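Local atomic coordinates of KLLA0E08119p (PDB entry 3VA7), a protein that probably carboxylates urea to urea-1-carboxylate with bicarbonate, ATP and biotin, this piece forming the urea carboxylase part of a longer enzyme that degrades urea. Residues Lys661-Gly666 against Leu767-Gln772; Phe781-Tyr786 against Asp814-Lys819. One frame throughout, in Å; residues are numbered along the deposited sequence.

How the contacts relate
Contact 1 lies in carboxyltransferase region A and B; contact 2 joins a strand of that region to the loop after helix 786-802. Both use one mixed seven-stranded sheet, contact 1 through strand 662-669 and contact 2 through strand 778-783. The two strands are neighbours: I665 O and V782 N are 2.9 Å apart, a probable hydrogen bond, and G666 CA packs on the side chains of V782 and L784. L811 touches side chains of both contacts. Contact 1 is buried. There tryptophan and isoleucine pack on a short helix, whose lysine pairs its charge with E766, just before the helix. Contact 2 is partly buried, with aliphatic side chains, one weak backbone bond and a bridging water.

Contact 1 (Lys661-Gly666 against Leu767-Gln772); sequences KDWKIG and LWKVGQ
In the carboxyltransferase A and B region, W663 and I665 of strand 662-669 lie against K769 of the short helix 767-770. CG of W663 sits beside the backbone N (chi1 -59°), and this turns the indole to the helix. K769 CG meets the six-membered ring of W663 obliquely, 3.9 Å from CE3. W768 comes in near the plane of that ring, its CH2 at the edge 4.2 Å from W663 CZ3, and the two side chains lie nearly perpendicular. Q772 CB reaches W663 CH2 at 3.8 Å. The helix thus packs on a strand of the mixed seven-stranded sheet. K769, fully stretched, runs antiparallel to the I665 side chain, its CB 3.8 Å from I665 CD1. V770 CG2 touches that same methyl. K769 NZ gives a weak hydrogen bond to K664 O at 3.2 Å, but its stronger partner is the carboxylate of E766. E766 OE1 also accepts from G666 N, a second tie to the strand. W663 NE1 has its strongest polar partner in D777. Were W663 an alanine, D777 would probably lose its indole partner, and a gap would be likely to open beside K769, W768 and Q772.

Contact 2 (Phe781-Tyr786 against Asp814-Lys819); sequences FVPLSY and DKILPK
The first torsion of I816 sends its branches to different partners: CG1 stands beside the backbone N (chi1 -62°) and leads to V782 and L784, while CG2 lies opposite that N and meets P783. CD1, at the end of the CG1 branch, is 3.4 Å from V782 CG2. CG1 itself lies 4.2 Å from L784 CD1. CG2 rests beside the P783 carbonyl and is 4.1 Å from P783 CD. In L817, CG is also set beside the backbone N. This carries the isobutyl group along L784 and S785. L817 CB meets P783 CB at 4.1 Å, and L817 CD2 touches S785 CB at 4.0 Å.

Polar links are few. L817 N gives a weak hydrogen bond to P783 O at 3.2 Å, with an N-H...O angle of only 124°. A water adds a second link between the backbones. It accepts from S785 N at 2.8 Å and donates to K815 O. The touching parts, from CA 782 to CA 785 and from CA 815 to CA 819, run at about 102° to each other, and the loop crosses the strand end without pairing as a strand. L811, from the same loop, touches V782 and L784 as well.

Strand 778-783 belongs to the seven-stranded sheet, and 814-819 leads on to strand 824-828 of a five-stranded antiparallel sheet. Helix 786-802 comes between, opening after strand 778-783. S785 is its N-cap: the hydroxyl takes a hydrogen bond from V788 N, three residues on, the side-chain-to-N3 bond of a classic serine N-cap.

Contact 1 (Lys661-Gly666 against Leu767-Gln772)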
ATOM      1  N   LYS A 661       3.346 -11.153  33.837  1.00 41.23           N
ATOM      2  CA  LYS A 661       2.459 -10.113  33.270  1.00 41.12           C
ATOM      3  C   LYS A 661       2.662  -8.795  33.999  1.00 41.06           C
ATOM      4  O   LYS A 661       1.742  -7.993  34.220  1.00 40.71           O
ATOM      5  CB  LYS A 661       0.977 -10.565  33.226  1.00 40.41           C
ATOM      6  CG  LYS A 661       0.744 -11.771  32.278  1.00 40.58           C
ATOM      7  CD  LYS A 661      -0.723 -12.263  32.216  1.00 45.16           C
ATOM      8  CE  LYS A 661      -1.637 -11.350  31.307  1.00 47.33           C
ATOM      9  NZ  LYS A 661      -1.503 -11.668  29.841  1.00 48.97           N
ATOM     10  N   ASP A 662       3.911  -8.560  34.375  1.00 40.98           N
ATOM     11  CA  ASP A 662       4.188  -7.360  35.140  1.00 40.44           C
ATOM     12  C   ASP A 662       5.593  -6.877  34.819  1.00 39.16           C
ATOM     13  O   ASP A 662       6.530  -7.689  34.739  1.00 38.98           O
ATOM     14  CB  ASP A 662       3.959  -7.604  36.628  1.00 40.32           C
ATOM     15  CG  ASP A 662       4.536  -6.516  37.478  1.00 42.57           C
ATOM     16  OD1 ASP A 662       3.862  -5.446  37.700  1.00 43.66           O
ATOM     17  OD2 ASP A 662       5.702  -6.742  37.894  1.00 43.45           O
ATOM     18  N   TRP A 663       5.731  -5.562  34.618  1.00 37.41           N
ATOM     19  CA  TRP A 663       6.937  -5.059  33.970  1.00 35.97           C
ATOM     20  C   TRP A 663       7.322  -3.725  34.488  1.00 36.04           C
ATOM     21  O   TRP A 663       6.439  -2.911  34.796  1.00 35.78           O
ATOM     22  CB  TRP A 663       6.639  -4.802  32.510  1.00 36.19           C
ATOM     23  CG  TRP A 663       6.168  -5.901  31.661  1.00 30.64           C
ATOM     24  CD1 TRP A 663       4.884  -6.365  31.538  1.00 28.24           C
ATOM     25  CD2 TRP A 663       6.969  -6.622  30.721  1.00 27.56           C
ATOM     26  NE1 TRP A 663       4.852  -7.393  30.575  1.00 32.66           N
ATOM     27  CE2 TRP A 663       6.117  -7.552  30.059  1.00 28.55           C
ATOM     28  CE3 TRP A 663       8.317  -6.557  30.352  1.00 26.45           C
ATOM     29  CZ2 TRP A 663       6.570  -8.386  29.052  1.00 28.35           C
ATOM     30  CZ3 TRP A 663       8.786  -7.421  29.353  1.00 26.44           C
ATOM     31  CH2 TRP A 663       7.915  -8.318  28.709  1.00 25.34           C
ATOM     32  N   LYS A 664       8.635  -3.469  34.552  1.00 36.27           N
ATOM     33  CA  LYS A 664       9.103  -2.093  34.867  1.00 35.57           C
ATOM     34  C   LYS A 664       9.648  -1.566  33.582  1.00 35.26           C
ATOM     35  O   LYS A 664      10.404  -2.273  32.886  1.00 35.49           O
ATOM     36  CB  LYS A 664      10.195  -2.036  35.936  1.00 35.85           C
ATOM     37  CG  LYS A 664       9.830  -2.624  37.314  1.00 35.89           C
ATOM     38  CD  LYS A 664       8.583  -2.047  37.891  1.00 38.36           C
ATOM     39  CE  LYS A 664       8.015  -2.958  38.981  1.00 39.20           C
ATOM     40  NZ  LYS A 664       6.893  -2.307  39.711  1.00 40.80           N
ATOM     41  N   ILE A 665       9.248  -0.340  33.244  1.00 34.31           N
ATOM     42  CA  ILE A 665       9.582   0.215  31.953  1.00 33.82           C
ATOM     43  C   ILE A 665      10.227   1.570  32.093  1.00 34.50           C
ATOM     44  O   ILE A 665       9.586   2.519  32.572  1.00 35.75           O
ATOM     45  CB  ILE A 665       8.331   0.211  31.038  1.00 34.26           C
ATOM     46  CG1 ILE A 665       7.859  -1.246  30.856  1.00 32.21           C
ATOM     47  CG2 ILE A 665       8.621   0.891  29.679  1.00 32.91           C
ATOM     48  CD1 ILE A 665       6.985  -1.488  29.702  1.00 30.92           C
ATOM     49  N   GLY A 666      11.495   1.669  31.690  1.00 34.44           N
ATOM     50  CA  GLY A 666      12.275   2.906  31.888  1.00 34.30           C
ATOM     51  C   GLY A 666      11.869   4.004  30.924  1.00 35.16           C
ATOM     52  O   GLY A 666      11.649   3.743  29.727  1.00 36.42           O
ATOM     53  N   LEU A 767      11.703   0.462  24.551  1.00 31.89           N
ATOM     54  CA  LEU A 767      10.515   0.249  23.694  1.00 31.90           C
ATOM     55  C   LEU A 767      10.215  -1.223  23.401  1.00 31.60           C
ATOM     56  O   LEU A 767       9.056  -1.569  23.278  1.00 31.44           O
ATOM     57  CB  LEU A 767      10.618   1.053  22.384  1.00 31.75           C
ATOM     58  CG  LEU A 767       9.837   2.355  22.497  1.00 33.42           C
ATOM     59  CD1 LEU A 767      10.002   3.215  21.240  1.00 34.72           C
ATOM     60  CD2 LEU A 767       8.366   2.029  22.707  1.00 36.19           C
ATOM     61  N   TRP A 768      11.246  -2.074  23.296  1.00 31.09           N
ATOM     62  CA  TRP A 768      11.039  -3.494  23.069  1.00 32.16           C
ATOM     63  C   TRP A 768      10.129  -4.119  24.090  1.00 31.54           C
ATOM     64  O   TRP A 768       9.436  -5.037  23.770  1.00 31.73           O
ATOM     65  CB  TRP A 768      12.341  -4.274  23.060  1.00 33.56           C
ATOM     66  CG  TRP A 768      12.831  -4.705  24.454  1.00 38.61           C
ATOM     67  CD1 TRP A 768      13.695  -4.020  25.270  1.00 41.34           C
ATOM     68  CD2 TRP A 768      12.478  -5.909  25.165  1.00 40.68           C
ATOM     69  NE1 TRP A 768      13.898  -4.720  26.451  1.00 42.12           N
ATOM     70  CE2 TRP A 768      13.173  -5.882  26.412  1.00 42.35           C
ATOM     71  CE3 TRP A 768      11.646  -7.003  24.876  1.00 39.34           C
ATOM     72  CZ2 TRP A 768      13.072  -6.919  27.362  1.00 40.55           C
ATOM     73  CZ3 TRP A 768      11.524  -8.018  25.822  1.00 39.41           C
ATOM     74  CH2 TRP A 768      12.243  -7.966  27.059  1.00 40.21           C
ATOM     75  N   LYS A 769      10.143  -3.629  25.319  1.00 32.10           N
ATOM     76  CA  LYS A 769       9.247  -4.133  26.342  1.00 32.52           C
ATOM     77  C   LYS A 769       7.824  -3.899  25.917  1.00 32.80           C
ATOM     78  O   LYS A 769       6.968  -4.814  26.039  1.00 32.71           O
ATOM     79  CB  LYS A 769       9.503  -3.496  27.719  1.00 32.23           C
ATOM     80  CG  LYS A 769      10.691  -4.113  28.473  1.00 33.22           C
ATOM     81  CD  LYS A 769      11.066  -3.282  29.705  1.00 33.05           C
ATOM     82  CE  LYS A 769      12.348  -3.814  30.245  1.00 37.42           C
ATOM     83  NZ  LYS A 769      13.067  -2.845  31.114  1.00 40.59           N
ATOM     84  N   VAL A 770       7.573  -2.687  25.407  1.00 32.82           N
ATOM     85  CA  VAL A 770       6.232  -2.282  24.996  1.00 32.46           C
ATOM     86  C   VAL A 770       5.751  -3.180  23.858  1.00 32.57           C
ATOM     87  O   VAL A 770       4.579  -3.543  23.805  1.00 33.67           O
ATOM     88  CB  VAL A 770       6.178  -0.776  24.659  1.00 32.55           C
ATOM     89  CG1 VAL A 770       4.764  -0.330  24.281  1.00 31.23           C
ATOM     90  CG2 VAL A 770       6.643   0.006  25.869  1.00 30.74           C
ATOM     91  N   GLY A 771       6.659  -3.616  23.006  1.00 32.31           N
ATOM     92  CA  GLY A 771       6.318  -4.665  22.022  1.00 32.88           C
ATOM     93  C   GLY A 771       5.995  -6.079  22.544  1.00 31.89           C
ATOM     94  O   GLY A 771       5.760  -7.006  21.760  1.00 31.86           O
ATOM     95  N   GLN A 772       5.990  -6.264  23.852  1.00 30.78           N
ATOM     96  CA  GLN A 772       5.739  -7.593  24.390  1.00 30.78           C
ATOM     97  C   GLN A 772       4.585  -7.562  25.375  1.00 30.79           C
ATOM     98  O   GLN A 772       4.176  -8.611  25.917  1.00 31.67           O
ATOM     99  CB  GLN A 772       7.026  -8.209  25.003  1.00 30.45           C
ATOM    100  CG  GLN A 772       8.126  -8.586  23.983  1.00 27.42           C
ATOM    101  CD  GLN A 772       7.666  -9.644  23.000  1.00 26.65           C
ATOM    102  OE1 GLN A 772       6.604 -10.210  23.190  1.00 29.85           O
ATOM    103  NE2 GLN A 772       8.458  -9.921  21.938  1.00 23.61           N
TER

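Contact 2 (Phe781-Tyr786 against Asp814-Lys819)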
ATOM      1  N   PHE A 781       6.241   2.798  35.157  1.00 33.63           N
ATOM      2  CA  PHE A 781       7.240   3.622  34.479  1.00 33.35           C
ATOM      3  C   PHE A 781       8.285   4.095  35.449  1.00 33.39           C
ATOM      4  O   PHE A 781       8.015   4.649  36.505  1.00 33.93           O
ATOM      5  CB  PHE A 781       6.562   4.805  33.786  1.00 32.87           C
ATOM      6  CG  PHE A 781       5.648   4.400  32.669  1.00 31.39           C
ATOM      7  CD1 PHE A 781       6.154   3.702  31.558  1.00 26.60           C
ATOM      8  CD2 PHE A 781       4.286   4.721  32.715  1.00 28.18           C
ATOM      9  CE1 PHE A 781       5.328   3.317  30.531  1.00 25.62           C
ATOM     10  CE2 PHE A 781       3.431   4.338  31.665  1.00 26.76           C
ATOM     11  CZ  PHE A 781       3.936   3.624  30.575  1.00 23.91           C
ATOM     12  N   VAL A 782       9.505   3.892  35.070  1.00 33.90           N
ATOM     13  CA  VAL A 782      10.600   4.063  35.986  1.00 34.27           C
ATOM     14  C   VAL A 782      11.475   5.193  35.384  1.00 34.85           C
ATOM     15  O   VAL A 782      11.880   5.123  34.210  1.00 34.95           O
ATOM     16  CB  VAL A 782      11.243   2.661  36.073  1.00 34.54           C
ATOM     17  CG1 VAL A 782      12.510   2.583  35.357  1.00 32.06           C
ATOM     18  CG2 VAL A 782      11.315   2.184  37.502  1.00 35.94           C
ATOM     19  N   PRO A 783      11.690   6.290  36.136  1.00 34.93           N
ATOM     20  CA  PRO A 783      12.470   7.418  35.586  1.00 34.32           C
ATOM     21  C   PRO A 783      13.944   7.092  35.381  1.00 34.87           C
ATOM     22  O   PRO A 783      14.581   6.351  36.152  1.00 35.33           O
ATOM     23  CB  PRO A 783      12.312   8.515  36.627  1.00 33.51           C
ATOM     24  CG  PRO A 783      12.008   7.788  37.866  1.00 34.88           C
ATOM     25  CD  PRO A 783      11.354   6.483  37.554  1.00 34.60           C
ATOM     26  N   LEU A 784      14.473   7.639  34.310  1.00 34.98           N
ATOM     27  CA  LEU A 784      15.769   7.279  33.823  1.00 34.36           C
ATOM     28  C   LEU A 784      16.342   8.601  33.259  1.00 35.28           C
ATOM     29  O   LEU A 784      15.582   9.421  32.642  1.00 33.46           O
ATOM     30  CB  LEU A 784      15.597   6.243  32.732  1.00 33.99           C
ATOM     31  CG  LEU A 784      16.024   4.783  32.853  1.00 32.82           C
ATOM     32  CD1 LEU A 784      15.490   4.118  34.084  1.00 32.03           C
ATOM     33  CD2 LEU A 784      15.696   4.005  31.555  1.00 29.09           C
ATOM     34  N   SER A 785      17.638   8.820  33.554  1.00 34.94           N
ATOM     35  CA  SER A 785      18.412   9.950  33.071  1.00 34.53           C
ATOM     36  C   SER A 785      18.751   9.735  31.604  1.00 34.79           C
ATOM     37  O   SER A 785      18.861   8.585  31.114  1.00 34.13           O
ATOM     38  CB  SER A 785      19.728  10.058  33.839  1.00 34.88           C
ATOM     39  OG  SER A 785      20.636   9.009  33.461  1.00 34.23           O
ATOM     40  N   TYR A 786      18.979  10.846  30.908  1.00 34.77           N
ATOM     41  CA  TYR A 786      19.446  10.756  29.539  1.00 34.45           C
ATOM     42  C   TYR A 786      20.606   9.740  29.403  1.00 35.22           C
ATOM     43  O   TYR A 786      20.602   8.899  28.495  1.00 35.68           O
ATOM     44  CB  TYR A 786      19.818  12.152  29.033  1.00 33.89           C
ATOM     45  CG  TYR A 786      20.548  12.082  27.718  1.00 34.03           C
ATOM     46  CD1 TYR A 786      19.849  11.814  26.495  1.00 27.11           C
ATOM     47  CD2 TYR A 786      21.965  12.224  27.679  1.00 28.94           C
ATOM     48  CE1 TYR A 786      20.539  11.732  25.269  1.00 24.41           C
ATOM     49  CE2 TYR A 786      22.640  12.124  26.459  1.00 30.25           C
ATOM     50  CZ  TYR A 786      21.926  11.883  25.268  1.00 29.82           C
ATOM     51  OH  TYR A 786      22.657  11.781  24.104  1.00 32.44           O
ATOM     52  N   ASP A 814      20.127   0.497  40.593  1.00 57.65           N
ATOM     53  CA  ASP A 814      21.156   1.543  40.582  1.00 57.30           C
ATOM     54  C   ASP A 814      21.200   2.328  39.265  1.00 56.17           C
ATOM     55  O   ASP A 814      21.946   3.306  39.126  1.00 56.24           O
ATOM     56  CB  ASP A 814      22.542   0.971  40.932  1.00 58.04           C
ATOM     57  CG  ASP A 814      22.898  -0.267  40.110  1.00 61.27           C
ATOM     58  OD1 ASP A 814      22.422  -1.383  40.491  1.00 62.51           O
ATOM     59  OD2 ASP A 814      23.672  -0.118  39.108  1.00 64.27           O
ATOM     60  N   LYS A 815      20.399   1.898  38.291  1.00 54.78           N
ATOM     61  CA  LYS A 815      20.235   2.647  37.034  1.00 52.76           C
ATOM     62  C   LYS A 815      19.069   3.690  37.117  1.00 50.62           C
ATOM     63  O   LYS A 815      18.955   4.575  36.275  1.00 50.14           O
ATOM     64  CB  LYS A 815      20.082   1.682  35.828  1.00 52.78           C
ATOM     65  CG  LYS A 815      21.266   0.726  35.558  1.00 54.32           C
ATOM     66  CD  LYS A 815      22.403   1.362  34.706  1.00 57.97           C
ATOM     67  CE  LYS A 815      23.507   2.131  35.523  1.00 60.36           C
ATOM     68  NZ  LYS A 815      24.879   1.491  35.556  1.00 57.65           N
ATOM     69  N   ILE A 816      18.233   3.594  38.140  1.00 48.09           N
ATOM     70  CA  ILE A 816      17.009   4.372  38.184  1.00 46.80           C
ATOM     71  C   ILE A 816      17.094   5.623  39.029  1.00 46.55           C
ATOM     72  O   ILE A 816      17.384   5.514  40.216  1.00 47.01           O
ATOM     73  CB  ILE A 816      15.844   3.537  38.744  1.00 46.38           C
ATOM     74  CG1 ILE A 816      15.575   2.343  37.837  1.00 45.96           C
ATOM     75  CG2 ILE A 816      14.603   4.400  38.948  1.00 45.31           C
ATOM     76  CD1 ILE A 816      14.534   1.367  38.367  1.00 45.48           C
ATOM     77  N   LEU A 817      16.796   6.787  38.430  1.00 45.55           N
ATOM     78  CA  LEU A 817      16.566   8.035  39.169  1.00 45.59           C
ATOM     79  C   LEU A 817      15.657   7.884  40.423  1.00 46.00           C
ATOM     80  O   LEU A 817      14.641   7.179  40.381  1.00 46.39           O
ATOM     81  CB  LEU A 817      16.018   9.136  38.246  1.00 44.98           C
ATOM     82  CG  LEU A 817      16.852   9.851  37.146  1.00 45.79           C
ATOM     83  CD1 LEU A 817      16.017  11.005  36.568  1.00 43.44           C
ATOM     84  CD2 LEU A 817      18.285  10.365  37.584  1.00 44.64           C
ATOM     85  N   PRO A 818      16.041   8.525  41.548  1.00 46.15           N
ATOM     86  CA  PRO A 818      15.274   8.464  42.814  1.00 46.33           C
ATOM     87  C   PRO A 818      13.866   9.021  42.699  1.00 46.24           C
ATOM     88  O   PRO A 818      12.950   8.540  43.364  1.00 46.44           O
ATOM     89  CB  PRO A 818      16.098   9.349  43.785  1.00 46.45           C
ATOM     90  CG  PRO A 818      17.196  10.003  42.946  1.00 46.17           C
ATOM     91  CD  PRO A 818      17.383   9.104  41.755  1.00 46.35           C
ATOM     92  N   LYS A 819      13.710  10.044  41.863  1.00 45.98           N
ATOM     93  CA  LYS A 819      12.437  10.744  41.665  1.00 45.08           C
ATOM     94  C   LYS A 819      12.376  11.313  40.226  1.00 43.87           C
ATOM     95  O   LYS A 819      13.385  11.638  39.619  1.00 43.41           O
ATOM     96  CB  LYS A 819      12.344  11.873  42.688  1.00 45.10           C
ATOM     97  CG  LYS A 819      11.148  12.789  42.549  1.00 48.93           C
ATOM     98  CD  LYS A 819      11.027  13.730  43.749  1.00 55.95           C
ATOM     99  CE  LYS A 819       9.554  14.066  44.065  1.00 58.93           C
ATOM    100  NZ  LYS A 819       9.048  15.271  43.341  1.00 61.17           N
TER
HETATM  101  O   HOH W   1      19.039   7.231  35.435  1.00 37.67           O